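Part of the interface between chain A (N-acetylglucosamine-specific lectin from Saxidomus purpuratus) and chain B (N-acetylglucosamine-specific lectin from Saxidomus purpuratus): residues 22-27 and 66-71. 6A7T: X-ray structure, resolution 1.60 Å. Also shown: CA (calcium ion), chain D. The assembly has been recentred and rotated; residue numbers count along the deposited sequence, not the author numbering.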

# COMPACT_ATOMS: atom_id res chain seq x y z
N CYS A 22 -4.28 -2.31 5.30
CA CYS A 22 -5.13 -3.28 4.58
C CYS A 22 -4.28 -4.29 3.80
O CYS A 22 -3.38 -3.90 3.03
CB CYS A 22 -6.03 -2.63 3.54
SG CYS A 22 -7.18 -1.43 4.26
N CYS A 23 -4.67 -5.57 3.87
CA CYS A 23 -4.11 -6.59 3.02
C CYS A 23 -4.61 -6.35 1.59
O CYS A 23 -5.65 -5.75 1.34
CB CYS A 23 -4.47 -8.01 3.47
SG CYS A 23 -4.01 -8.40 5.19
N LYS A 24 -3.83 -6.80 0.62
CA LYS A 24 -4.16 -6.59 -0.79
C LYS A 24 -5.54 -7.12 -1.20
O LYS A 24 -6.17 -6.58 -2.11
CB LYS A 24 -3.12 -7.30 -1.66
CG LYS A 24 -1.81 -6.57 -1.80
CD LYS A 24 -0.91 -7.19 -2.84
CE LYS A 24 -1.39 -7.05 -4.26
NZ LYS A 24 -0.28 -7.36 -5.19
N CYS A 25 -6.03 -8.17 -0.53
CA CYS A 25 -7.29 -8.79 -0.91
C CYS A 25 -8.34 -8.59 0.18
O CYS A 25 -9.34 -9.32 0.20
CB CYS A 25 -7.09 -10.27 -1.18
SG CYS A 25 -5.91 -10.47 -2.55
N ASP A 26 -8.10 -7.60 1.05
CA ASP A 26 -8.94 -7.31 2.24
C ASP A 26 -10.11 -6.38 1.88
O ASP A 26 -10.99 -6.19 2.70
CB ASP A 26 -8.21 -6.54 3.34
CG ASP A 26 -7.62 -7.33 4.50
OD1 ASP A 26 -7.87 -8.59 4.52
OD2 ASP A 26 -7.00 -6.65 5.44
N CYS A 27 -10.07 -5.73 0.73
CA CYS A 27 -11.03 -4.63 0.48
C CYS A 27 -12.45 -5.18 0.33
O CYS A 27 -12.66 -6.26 -0.20
CB CYS A 27 -10.63 -3.82 -0.74
SG CYS A 27 -8.98 -3.05 -0.71
N VAL B 66 5.29 -8.65 1.80
CA VAL B 66 4.39 -8.79 2.95
C VAL B 66 3.71 -7.43 3.22
O VAL B 66 4.36 -6.51 3.75
CB VAL B 66 5.17 -9.29 4.17
CG1 VAL B 66 4.31 -9.46 5.41
CG2 VAL B 66 5.94 -10.58 3.87
N GLU B 67 2.44 -7.32 2.80
CA GLU B 67 1.75 -6.02 2.76
C GLU B 67 1.00 -5.75 4.05
O GLU B 67 0.64 -4.61 4.27
CB GLU B 67 0.83 -5.95 1.54
CG GLU B 67 1.61 -5.76 0.28
CD GLU B 67 2.19 -7.02 -0.33
OE1 GLU B 67 1.68 -8.12 0.00
OE2 GLU B 67 3.00 -6.85 -1.28
N CYS B 68 0.79 -6.75 4.90
CA CYS B 68 -0.02 -6.54 6.09
C CYS B 68 0.34 -7.50 7.20
O CYS B 68 0.98 -8.58 6.98
CB CYS B 68 -1.51 -6.69 5.79
SG CYS B 68 -1.96 -8.35 5.22
N SER B 69 -0.14 -7.17 8.40
CA SER B 69 0.13 -7.98 9.59
C SER B 69 -0.51 -9.37 9.53
O SER B 69 0.08 -10.36 10.00
CB SER B 69 -0.27 -7.20 10.82
OG SER B 69 -1.68 -7.19 10.95
N LYS B 70 -1.65 -9.54 8.85
CA LYS B 70 -2.25 -10.83 8.72
C LYS B 70 -1.37 -11.79 7.90
O LYS B 70 -1.27 -12.95 8.24
CB LYS B 70 -3.63 -10.72 8.09
CG LYS B 70 -4.68 -10.14 9.03
CD LYS B 70 -6.11 -10.57 8.71
CE LYS B 70 -6.52 -10.50 7.26
NZ LYS B 70 -7.02 -9.15 6.90
N GLU B 71 -0.75 -11.27 6.84
CA GLU B 71 0.10 -12.07 5.97
C GLU B 71 1.38 -12.43 6.76
O GLU B 71 1.86 -13.53 6.71
CB GLU B 71 0.41 -11.27 4.71
CG GLU B 71 1.20 -12.04 3.68
CD GLU B 71 1.43 -11.31 2.38
OE1 GLU B 71 1.29 -10.04 2.30
OE2 GLU B 71 1.82 -11.98 1.45
CA CA D . 1.96 -10.43 -0.37
O HOH W 1 -0.83 -2.69 3.57
O HOH W 2 -1.55 -8.54 1.66
O HOH W 3 2.01 -9.55 -2.74
O HOH W 4 -0.43 -10.37 -0.39

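Neither stretch offers a strand to its partner, and no direct backbone-to-backbone hydrogen bond crosses the contact. The chain A segment is irregular apart from a type I beta turn running from Cys23(A) to Asp26(A), closed by the backbone hydrogen bond from Asp26(A) N to Cys23(A) O at 3.1 Å. On the other side, chain B passes from a loop into a helix that begins at Ser69(B), with Cys68(B) at the N-cap position; a weak bond from Glu71(B) N to Cys68(B) O, 3.2 Å long, belongs to the first turn. Among the CA atoms, those of Cys23(A) and Cys68(B) are nearest across the contact, 5.1 Å apart. Close by, a water donates to Cys22(A) O at 2.9 Å and to Glu67(B) O at 2.5 Å. Two carbonyl oxygens cannot hydrogen-bond to each other, since both are acceptors, but a water with two protons to give can join them.

The short CA separation is explained by the disulfide between Cys23(A) SG and Cys68(B) SG, 2.1 Å long, which ties the two chains covalently. Its chi3 of 96° is close to the right angle preferred by an S–S bond, so the link shows little torsional strain. The cysteines reach it differently: Cys68(B) points its CA-to-CB bond toward chain A and adopts the p rotamer, whereas Cys23(A) sets out sideways and uses m. Cysteine suits the place because its thiol can be oxidised to a disulfide with a second cysteine.

Beside the disulfide lies a salt bridge, in which Lys70(B) NZ donates a hydrogen bond to Asp26(A) OD1 at 2.6 Å. Lysine has the length to extend from the helix to the turn, and its ammonium group also passes 3.5 Å from Cys23(A) SG, measured from Lys70(B) NZ. Cys23(A) N also donates to Asp26(A) OD2 at 3.0 Å, with an N-H...acceptor angle of 163°. The carboxylate therefore braces its own turn while it meets the lysine of the other chain, and Asp26(A) OD2 too lies 2.9 Å from Lys70(B) NZ. The off-rotamer chi1 of -98° accompanies this double engagement.

Glu67(B) and Glu71(B) serve the calcium ion. Glu67(B) OE1 binds CA at 2.4 Å, while Glu71(B) grips it with both oxygens, OE1 at 2.8 Å and OE2 at 2.4 Å. Carboxylates suit calcium, a hard cation that favours oxygen, and the shared metal accounts for the 3.0 Å approach of Glu67(B) OE1 to Glu71(B) OE1, which is not a hydrogen bond. Glu71(B) OE1 also accepts from Glu67(B) N at 3.0 Å, steadying the loop just before the helix. The chain A stretch meets this site less directly. Lys24(A) CD lies 4.0 Å from Glu67(B) OE1, a contact made by the aliphatic part of the side chain, and a water accepts from Lys24(A) N at 3.1 Å and donates to Glu71(B) OE1 at 3.3 Å.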